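Local atomic coordinates of beta-glucosidase (Saccharopolyspora erythraea D, PDB entry 5M6G), a protein that probably hydrolyses terminal, non-reducing beta-D-glucosyl residues to release beta-D-glucose, as a member of glycosyl hydrolase family 3. Residues K63-A75 and M338-L352. Numbering follows the deposited sequence.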
ATOM      1  N   LYS A  63      -2.174 -26.941 -14.844  1.00 13.92           N
ATOM      2  CA  LYS A  63      -1.022 -26.167 -14.393  1.00 14.20           C
ATOM      3  C   LYS A  63      -1.024 -24.764 -14.988  1.00 11.99           C
ATOM      4  O   LYS A  63      -0.649 -23.797 -14.314  1.00 13.72           O
ATOM      5  CB  LYS A  63       0.273 -26.907 -14.760  1.00 15.12           C
ATOM      6  CG  LYS A  63       0.498 -28.203 -13.992  1.00 13.38           C
ATOM      7  CD  LYS A  63       1.761 -28.923 -14.476  1.00 16.00           C
ATOM      8  CE  LYS A  63       1.853 -30.332 -13.893  1.00 13.88           C
ATOM      9  NZ  LYS A  63       3.008 -31.061 -14.528  1.00 12.54           N
ATOM     10  N   LEU A  64      -1.428 -24.629 -16.251  1.00 12.29           N
ATOM     11  CA  LEU A  64      -1.503 -23.301 -16.847  1.00 12.55           C
ATOM     12  C   LEU A  64      -2.544 -22.455 -16.133  1.00 15.60           C
ATOM     13  O   LEU A  64      -2.300 -21.280 -15.823  1.00 12.11           O
ATOM     14  CB  LEU A  64      -1.830 -23.405 -18.333  1.00 10.52           C
ATOM     15  CG  LEU A  64      -0.810 -24.226 -19.134  1.00 16.21           C
ATOM     16  CD1 LEU A  64      -1.282 -24.382 -20.566  1.00 16.79           C
ATOM     17  CD2 LEU A  64       0.594 -23.585 -19.082  1.00 14.33           C
ATOM     18  N   GLY A  65      -3.700 -23.051 -15.836  1.00 13.40           N
ATOM     19  CA  GLY A  65      -4.735 -22.331 -15.112  1.00 13.28           C
ATOM     20  C   GLY A  65      -4.252 -21.774 -13.791  1.00 13.38           C
ATOM     21  O   GLY A  65      -4.578 -20.638 -13.436  1.00 14.12           O
ATOM     22  N   GLN A  66      -3.467 -22.558 -13.041  1.00 14.55           N
ATOM     23  CA  GLN A  66      -3.010 -22.092 -11.735  1.00 13.55           C
ATOM     24  C   GLN A  66      -2.166 -20.832 -11.838  1.00 14.74           C
ATOM     25  O   GLN A  66      -2.078 -20.088 -10.862  1.00 12.49           O
ATOM     26  CB  GLN A  66      -2.200 -23.164 -11.002  1.00 11.21           C
ATOM     27  CG  GLN A  66      -3.015 -24.304 -10.429  1.00 13.93           C
ATOM     28  CD  GLN A  66      -4.018 -23.830  -9.407  1.00 18.78           C
ATOM     29  OE1 GLN A  66      -3.653 -23.279  -8.366  1.00 12.33           O
ATOM     30  NE2 GLN A  66      -5.297 -24.034  -9.700  1.00 14.76           N
ATOM     31  N   MET A  67      -1.550 -20.577 -12.991  1.00 13.91           N
ATOM     32  CA  MET A  67      -0.670 -19.426 -13.149  1.00 15.37           C
ATOM     33  C   MET A  67      -1.426 -18.137 -13.455  1.00 15.27           C
ATOM     34  O   MET A  67      -0.798 -17.083 -13.589  1.00 16.12           O
ATOM     35  CB  MET A  67       0.361 -19.722 -14.239  1.00 11.89           C
ATOM     36  CG  MET A  67       1.317 -20.834 -13.829  1.00 13.72           C
ATOM     37  SD  MET A  67       2.410 -21.388 -15.154  1.00 12.75           S
ATOM     38  CE  MET A  67       3.379 -19.896 -15.398  1.00  8.54           C
ATOM     39  N   VAL A  68      -2.752 -18.194 -13.540  1.00 15.45           N
ATOM     40  CA  VAL A  68      -3.583 -17.048 -13.897  1.00 16.55           C
ATOM     41  C   VAL A  68      -4.189 -16.444 -12.631  1.00 19.10           C
ATOM     42  O   VAL A  68      -4.741 -17.163 -11.785  1.00 11.40           O
ATOM     43  CB  VAL A  68      -4.686 -17.466 -14.885  1.00 18.83           C
ATOM     44  CG1 VAL A  68      -5.665 -16.313 -15.104  1.00 15.64           C
ATOM     45  CG2 VAL A  68      -4.073 -17.943 -16.218  1.00 13.42           C
ATOM     46  N   GLN A  69      -4.079 -15.122 -12.493  1.00 12.75           N
ATOM     47  CA  GLN A  69      -4.871 -14.366 -11.525  1.00 14.90           C
ATOM     48  C   GLN A  69      -5.679 -13.348 -12.315  1.00 13.80           C
ATOM     49  O   GLN A  69      -5.107 -12.427 -12.913  1.00 12.26           O
ATOM     50  CB  GLN A  69      -3.998 -13.686 -10.472  1.00 11.48           C
ATOM     51  CG  GLN A  69      -4.812 -12.912  -9.422  1.00  9.54           C
ATOM     52  CD  GLN A  69      -3.915 -12.153  -8.481  1.00 11.96           C
ATOM     53  OE1 GLN A  69      -3.282 -11.185  -8.874  1.00 14.56           O
ATOM     54  NE2 GLN A  69      -3.819 -12.618  -7.242  1.00 16.88           N
ATOM     55  N   VAL A  70      -7.001 -13.523 -12.335  1.00 11.59           N
ATOM     56  CA  VAL A  70      -7.880 -12.712 -13.167  1.00 11.37           C
ATOM     57  C   VAL A  70      -8.690 -11.773 -12.285  1.00 15.38           C
ATOM     58  O   VAL A  70      -9.113 -12.143 -11.180  1.00 12.57           O
ATOM     59  CB  VAL A  70      -8.790 -13.588 -14.064  1.00 12.04           C
ATOM     60  CG1 VAL A  70      -9.810 -14.425 -13.253  1.00  9.22           C
ATOM     61  CG2 VAL A  70      -9.483 -12.730 -15.106  1.00 15.99           C
ATOM     62  N   GLU A  71      -8.897 -10.552 -12.775  1.00 11.45           N
ATOM     63  CA  GLU A  71      -9.679  -9.567 -12.042  1.00 10.30           C
ATOM     64  C   GLU A  71     -11.157  -9.946 -12.097  1.00 14.04           C
ATOM     65  O   GLU A  71     -11.666 -10.366 -13.140  1.00 15.36           O
ATOM     66  CB  GLU A  71      -9.443  -8.175 -12.634  1.00 13.78           C
ATOM     67  CG  GLU A  71      -9.526  -7.024 -11.636  1.00 16.88           C
ATOM     68  CD  GLU A  71     -10.952  -6.671 -11.254  1.00 15.87           C
ATOM     69  OE1 GLU A  71     -11.837  -6.726 -12.130  1.00 17.27           O
ATOM     70  OE2 GLU A  71     -11.182  -6.336 -10.074  1.00 15.15           O
ATOM     71  N   ARG A  72     -11.845  -9.793 -10.963  1.00 13.18           N
ATOM     72  CA  ARG A  72     -13.173 -10.385 -10.799  1.00 13.01           C
ATOM     73  C   ARG A  72     -14.173  -9.894 -11.844  1.00 18.20           C
ATOM     74  O   ARG A  72     -15.094 -10.634 -12.201  1.00 17.17           O
ATOM     75  CB  ARG A  72     -13.702 -10.094  -9.397  1.00 11.94           C
ATOM     76  CG  ARG A  72     -13.687  -8.597  -9.076  1.00 15.61           C
ATOM     77  CD  ARG A  72     -14.477  -8.263  -7.808  1.00 17.33           C
ATOM     78  NE  ARG A  72     -15.923  -8.384  -7.991  1.00 17.60           N
ATOM     79  CZ  ARG A  72     -16.693  -7.408  -8.461  1.00 23.06           C
ATOM     80  NH1 ARG A  72     -16.150  -6.252  -8.804  1.00 16.47           N
ATOM     81  NH2 ARG A  72     -18.003  -7.588  -8.588  1.00 22.27           N
ATOM     82  N   LYS A  73     -14.031  -8.656 -12.337  1.00 15.15           N
ATOM     83  CA  LYS A  73     -14.982  -8.173 -13.337  1.00 14.49           C
ATOM     84  C   LYS A  73     -14.907  -8.966 -14.639  1.00 16.44           C
ATOM     85  O   LYS A  73     -15.878  -8.967 -15.408  1.00 19.04           O
ATOM     86  CB  LYS A  73     -14.752  -6.687 -13.624  1.00 16.39           C
ATOM     87  CG  LYS A  73     -15.169  -5.762 -12.483  1.00 23.79           C
ATOM     88  CD  LYS A  73     -15.118  -4.286 -12.898  1.00 24.85           C
ATOM     89  CE  LYS A  73     -13.699  -3.854 -13.253  1.00 26.91           C
ATOM     90  NZ  LYS A  73     -12.811  -3.823 -12.049  1.00 23.34           N
ATOM     91  N   ALA A  74     -13.788  -9.637 -14.905  1.00 16.40           N
ATOM     92  CA  ALA A  74     -13.623 -10.371 -16.154  1.00 16.26           C
ATOM     93  C   ALA A  74     -14.122 -11.807 -16.088  1.00 17.76           C
ATOM     94  O   ALA A  74     -14.337 -12.415 -17.145  1.00 17.80           O
ATOM     95  CB  ALA A  74     -12.154 -10.383 -16.583  1.00 13.93           C
ATOM     96  N   ALA A  75     -14.303 -12.369 -14.895  1.00 16.95           N
ATOM     97  CA  ALA A  75     -14.677 -13.776 -14.784  1.00 17.89           C
ATOM     98  C   ALA A  75     -15.439 -14.006 -13.491  1.00 17.48           C
ATOM     99  O   ALA A  75     -14.891 -13.816 -12.403  1.00 16.59           O
ATOM    100  CB  ALA A  75     -13.437 -14.673 -14.837  1.00 18.65           C
ATOM    101  N   MET A 338       2.931 -16.256 -11.364  1.00 14.89           N
ATOM    102  CA  MET A 338       1.506 -16.005 -11.515  1.00 11.92           C
ATOM    103  C   MET A 338       1.319 -14.668 -12.214  1.00 12.80           C
ATOM    104  O   MET A 338       2.055 -13.712 -11.952  1.00 11.47           O
ATOM    105  CB  MET A 338       0.793 -15.999 -10.159  1.00 15.21           C
ATOM    106  CG  MET A 338      -0.691 -15.666 -10.244  1.00 14.25           C
ATOM    107  SD  MET A 338      -1.548 -15.947  -8.688  1.00 14.73           S
ATOM    108  CE  MET A 338      -1.788 -17.728  -8.751  1.00 17.68           C
ATOM    109  N   PHE A 339       0.334 -14.596 -13.101  1.00 12.13           N
ATOM    110  CA  PHE A 339       0.185 -13.438 -13.969  1.00 12.73           C
ATOM    111  C   PHE A 339      -1.141 -12.751 -13.704  1.00 14.26           C
ATOM    112  O   PHE A 339      -2.213 -13.345 -13.875  1.00 12.97           O
ATOM    113  CB  PHE A 339       0.365 -13.854 -15.425  1.00 13.14           C
ATOM    114  CG  PHE A 339       1.767 -14.284 -15.696  1.00 16.05           C
ATOM    115  CD1 PHE A 339       2.183 -15.564 -15.358  1.00 16.19           C
ATOM    116  CD2 PHE A 339       2.701 -13.372 -16.157  1.00 14.13           C
ATOM    117  CE1 PHE A 339       3.502 -15.938 -15.543  1.00 16.37           C
ATOM    118  CE2 PHE A 339       4.005 -13.740 -16.351  1.00 14.39           C
ATOM    119  CZ  PHE A 339       4.410 -15.015 -16.042  1.00 15.53           C
ATOM    120  N   MET A 340      -1.046 -11.506 -13.249  1.00 15.15           N
ATOM    121  CA  MET A 340      -2.196 -10.707 -12.852  1.00 13.78           C
ATOM    122  C   MET A 340      -2.728  -9.992 -14.085  1.00 13.76           C
ATOM    123  O   MET A 340      -1.996  -9.225 -14.720  1.00 12.25           O
ATOM    124  CB  MET A 340      -1.785  -9.702 -11.775  1.00 12.62           C
ATOM    125  CG  MET A 340      -2.928  -8.858 -11.226  1.00 10.95           C
ATOM    126  SD  MET A 340      -2.276  -7.513 -10.203  1.00 14.75           S
ATOM    127  CE  MET A 340      -1.445  -8.429  -8.919  1.00 11.60           C
ATOM    128  N   MET A 341      -3.989 -10.246 -14.433  1.00 12.48           N
ATOM    129  CA  MET A 341      -4.536  -9.717 -15.674  1.00 16.58           C
ATOM    130  C   MET A 341      -5.965  -9.231 -15.460  1.00 18.26           C
ATOM    131  O   MET A 341      -6.713  -9.783 -14.645  1.00 14.11           O
ATOM    132  CB  MET A 341      -4.478 -10.772 -16.790  1.00 12.84           C
ATOM    133  CG  MET A 341      -5.301 -12.032 -16.511  1.00 13.88           C
ATOM    134  SD  MET A 341      -4.839 -13.326 -17.703  1.00 17.83           S
ATOM    135  CE  MET A 341      -3.204 -13.789 -17.102  1.00 13.07           C
ATOM    136  N   SER A 342      -6.332  -8.186 -16.214  1.00 15.14           N
ATOM    137  CA  SER A 342      -7.660  -7.584 -16.121  1.00 14.65           C
ATOM    138  C   SER A 342      -8.712  -8.370 -16.886  1.00 15.89           C
ATOM    139  O   SER A 342      -9.908  -8.183 -16.637  1.00 16.73           O
ATOM    140  CB  SER A 342      -7.637  -6.147 -16.650  1.00 18.46           C
ATOM    141  OG  SER A 342      -7.251  -6.096 -18.016  1.00 18.79           O
ATOM    142  N   SER A 343      -8.281  -9.221 -17.817  1.00 14.57           N
ATOM    143  CA  SER A 343      -9.149 -10.013 -18.675  1.00 16.61           C
ATOM    144  C   SER A 343      -8.254 -10.873 -19.551  1.00 17.49           C
ATOM    145  O   SER A 343      -7.030 -10.881 -19.363  1.00 18.99           O
ATOM    146  CB  SER A 343     -10.038  -9.125 -19.541  1.00 14.74           C
ATOM    147  OG  SER A 343      -9.230  -8.328 -20.402  1.00 20.87           O
ATOM    148  N   ARG A 344      -8.850 -11.588 -20.508  1.00 17.97           N
ATOM    149  CA  ARG A 344      -8.118 -12.373 -21.507  1.00 21.35           C
ATOM    150  C   ARG A 344      -7.434 -13.607 -20.909  1.00 19.81           C
ATOM    151  O   ARG A 344      -6.412 -14.064 -21.425  1.00 19.26           O
ATOM    152  CB  ARG A 344      -7.092 -11.505 -22.254  1.00 20.49           C
ATOM    153  CG  ARG A 344      -7.698 -10.479 -23.200  1.00 17.74           C
ATOM    154  CD  ARG A 344      -6.825  -9.235 -23.256  1.00 19.52           C
ATOM    155  NE  ARG A 344      -6.712  -8.621 -21.929  1.00 19.56           N
ATOM    156  CZ  ARG A 344      -5.609  -8.036 -21.474  1.00 22.15           C
ATOM    157  NH1 ARG A 344      -5.582  -7.515 -20.254  1.00 22.83           N
ATOM    158  NH2 ARG A 344      -4.528  -7.982 -22.242  1.00 21.45           N
ATOM    159  N   HIS A 345      -7.999 -14.173 -19.840  1.00 20.05           N
ATOM    160  CA  HIS A 345      -7.408 -15.353 -19.209  1.00 17.76           C
ATOM    161  C   HIS A 345      -7.335 -16.536 -20.173  1.00 22.84           C
ATOM    162  O   HIS A 345      -6.345 -17.278 -20.186  1.00 17.84           O
ATOM    163  CB  HIS A 345      -8.209 -15.730 -17.965  1.00 14.90           C
ATOM    164  CG  HIS A 345      -9.690 -15.673 -18.166  1.00 18.15           C
ATOM    165  ND1 HIS A 345     -10.386 -14.485 -18.225  1.00 16.85           N
ATOM    166  CD2 HIS A 345     -10.608 -16.655 -18.330  1.00 21.07           C
ATOM    167  CE1 HIS A 345     -11.668 -14.736 -18.419  1.00 19.48           C
ATOM    168  NE2 HIS A 345     -11.832 -16.045 -18.479  1.00 21.32           N
ATOM    169  N   GLU A 346      -8.374 -16.735 -20.980  1.00 21.12           N
ATOM    170  CA  GLU A 346      -8.344 -17.842 -21.927  1.00 20.56           C
ATOM    171  C   GLU A 346      -7.255 -17.639 -22.966  1.00 20.66           C
ATOM    172  O   GLU A 346      -6.587 -18.600 -23.368  1.00 18.16           O
ATOM    173  CB  GLU A 346      -9.707 -18.001 -22.597  1.00 25.75           C
ATOM    174  CG  GLU A 346      -9.796 -19.202 -23.530  1.00 26.23           C
ATOM    175  CD  GLU A 346     -11.222 -19.459 -23.984  1.00 27.62           C
ATOM    176  OE1 GLU A 346     -12.117 -18.713 -23.545  1.00 35.83           O
ATOM    177  OE2 GLU A 346     -11.445 -20.408 -24.764  1.00 31.90           O
ATOM    178  N   LYS A 347      -7.052 -16.396 -23.408  1.00 16.44           N
ATOM    179  CA  LYS A 347      -5.987 -16.148 -24.371  1.00 19.03           C
ATOM    180  C   LYS A 347      -4.622 -16.366 -23.741  1.00 18.49           C
ATOM    181  O   LYS A 347      -3.726 -16.920 -24.384  1.00 18.31           O
ATOM    182  CB  LYS A 347      -6.087 -14.738 -24.945  1.00 20.30           C
ATOM    183  CG  LYS A 347      -4.991 -14.449 -25.971  1.00 23.33           C
ATOM    184  CD  LYS A 347      -5.224 -13.134 -26.673  1.00 17.46           C
ATOM    185  CE  LYS A 347      -5.039 -11.975 -25.711  1.00 20.63           C
ATOM    186  NZ  LYS A 347      -5.055 -10.679 -26.432  1.00 23.21           N
ATOM    187  N   PHE A 348      -4.442 -15.949 -22.482  1.00 18.66           N
ATOM    188  CA  PHE A 348      -3.167 -16.208 -21.816  1.00 18.30           C
ATOM    189  C   PHE A 348      -2.883 -17.705 -21.758  1.00 18.83           C
ATOM    190  O   PHE A 348      -1.774 -18.156 -22.086  1.00 17.14           O
ATOM    191  CB  PHE A 348      -3.156 -15.607 -20.406  1.00 14.96           C
ATOM    192  CG  PHE A 348      -1.862 -15.845 -19.668  1.00 15.03           C
ATOM    193  CD1 PHE A 348      -0.784 -14.995 -19.850  1.00 13.88           C
ATOM    194  CD2 PHE A 348      -1.713 -16.934 -18.825  1.00 16.18           C
ATOM    195  CE1 PHE A 348       0.403 -15.215 -19.199  1.00 15.20           C
ATOM    196  CE2 PHE A 348      -0.528 -17.158 -18.170  1.00 15.82           C
ATOM    197  CZ  PHE A 348       0.541 -16.293 -18.358  1.00 13.67           C
ATOM    198  N   ILE A 349      -3.881 -18.495 -21.351  1.00 15.09           N
ATOM    199  CA  ILE A 349      -3.681 -19.935 -21.235  1.00 17.26           C
ATOM    200  C   ILE A 349      -3.351 -20.540 -22.596  1.00 18.55           C
ATOM    201  O   ILE A 349      -2.430 -21.357 -22.716  1.00 15.30           O
ATOM    202  CB  ILE A 349      -4.914 -20.597 -20.593  1.00 15.76           C
ATOM    203  CG1 ILE A 349      -5.035 -20.158 -19.126  1.00 14.98           C
ATOM    204  CG2 ILE A 349      -4.816 -22.104 -20.713  1.00 16.66           C
ATOM    205  CD1 ILE A 349      -6.364 -20.494 -18.484  1.00 19.73           C
ATOM    206  N   ASP A 350      -4.075 -20.128 -23.644  1.00 15.68           N
ATOM    207  CA  ASP A 350      -3.813 -20.647 -24.986  1.00 19.05           C
ATOM    208  C   ASP A 350      -2.404 -20.297 -25.448  1.00 24.38           C
ATOM    209  O   ASP A 350      -1.688 -21.151 -25.985  1.00 16.63           O
ATOM    210  CB  ASP A 350      -4.848 -20.112 -25.977  1.00 17.16           C
ATOM    211  CG  ASP A 350      -6.218 -20.753 -25.796  1.00 21.30           C
ATOM    212  OD1 ASP A 350      -6.301 -21.796 -25.121  1.00 22.97           O
ATOM    213  OD2 ASP A 350      -7.204 -20.223 -26.340  1.00 23.82           O
ATOM    214  N   TYR A 351      -1.988 -19.041 -25.244  1.00 19.99           N
ATOM    215  CA  TYR A 351      -0.639 -18.632 -25.629  1.00 20.64           C
ATOM    216  C   TYR A 351       0.414 -19.441 -24.887  1.00 17.82           C
ATOM    217  O   TYR A 351       1.384 -19.914 -25.485  1.00 15.40           O
ATOM    218  CB  TYR A 351      -0.428 -17.139 -25.361  1.00 19.00           C
ATOM    219  CG  TYR A 351      -1.025 -16.194 -26.381  1.00 22.60           C
ATOM    220  CD1 TYR A 351      -1.698 -16.669 -27.504  1.00 24.30           C
ATOM    221  CD2 TYR A 351      -0.919 -14.820 -26.212  1.00 20.56           C
ATOM    222  CE1 TYR A 351      -2.247 -15.789 -28.429  1.00 24.16           C
ATOM    223  CE2 TYR A 351      -1.463 -13.936 -27.125  1.00 20.87           C
ATOM    224  CZ  TYR A 351      -2.121 -14.422 -28.232  1.00 23.78           C
ATOM    225  OH  TYR A 351      -2.652 -13.535 -29.134  1.00 20.98           O
ATOM    226  N   LEU A 352       0.261 -19.578 -23.567  1.00 15.86           N
ATOM    227  CA  LEU A 352       1.283 -20.275 -22.792  1.00 18.22           C
ATOM    228  C   LEU A 352       1.337 -21.749 -23.168  1.00 16.72           C
ATOM    229  O   LEU A 352       2.423 -22.335 -23.233  1.00 14.20           O
ATOM    230  CB  LEU A 352       1.023 -20.104 -21.293  1.00 16.08           C
ATOM    231  CG  LEU A 352       2.135 -20.602 -20.366  1.00 18.17           C
ATOM    232  CD1 LEU A 352       3.525 -20.161 -20.859  1.00 13.82           C
ATOM    233  CD2 LEU A 352       1.898 -20.125 -18.935  1.00 14.75           C
TER
HETATM  234  O   HOH W   1     -11.514  -6.326 -15.178  1.00 16.87           O
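Strands 68-71 and 339-341 pair side by side and in parallel in the N-terminal, TIM-barrel-related domain. Strand 339-341 and the helix after it, 345-352, form a beta/alpha unit set beside strand 68-71 although some 260 residues separate them in sequence, as in the barrel domain of family 3; the helix runs back nearly antiparallel over strand 68-71. The strand axes diverge by only 18°, and four backbone bonds join them: Phe339 N to Met67 O, Gln69 N to Phe339 O, Met341 N to Gln69 O, and Glu71 N to Met341 O.

Val68 faces the helix and splits its branches. CG1, anti to the backbone N (chi1 172°), meets His345 CB and Met341 SD, while CG2 lies 3.7 Å from Phe348 CD2 and 3.8 Å from Ile349 CG1; a short branched residue fits between strand and helix. Met341 bends its methyl, CE, over one face of the Phe348 ring. Farther along, Leu64 CD2 packs 3.6 Å from Leu352 CG, and the flexible Met67 brings CE to Leu352 CD2 and Phe339 CE1.

On the other face Gln69 and Met340 run alongside each other. Gln69 OE1, buried without a polar partner, sits 3.3 Å from Met340 CE; the amide's polar partner is Ser87, through NE2. Met340 itself touches the bound sorbitol.

At the strand end, Glu71 OE1 takes Lys73 N (2.9 Å) and Lys73 NZ (3.1 Å) from opposite faces of the carboxylate, and a water links it to Ser342 O. Its other oxygen bonds Ser94 and Gly91 N. Replaced by an alanine, this site would probably lose the carboxylate that pairs with Lys73, the bonds to Ser94 and Gly91, and the water link to Ser342.

Strand 87-90 continues the sheet beyond 68-71, and helix 325-334 packs against Phe339 and Leu352, while helix 363-379 packs against Gln66 and Met67.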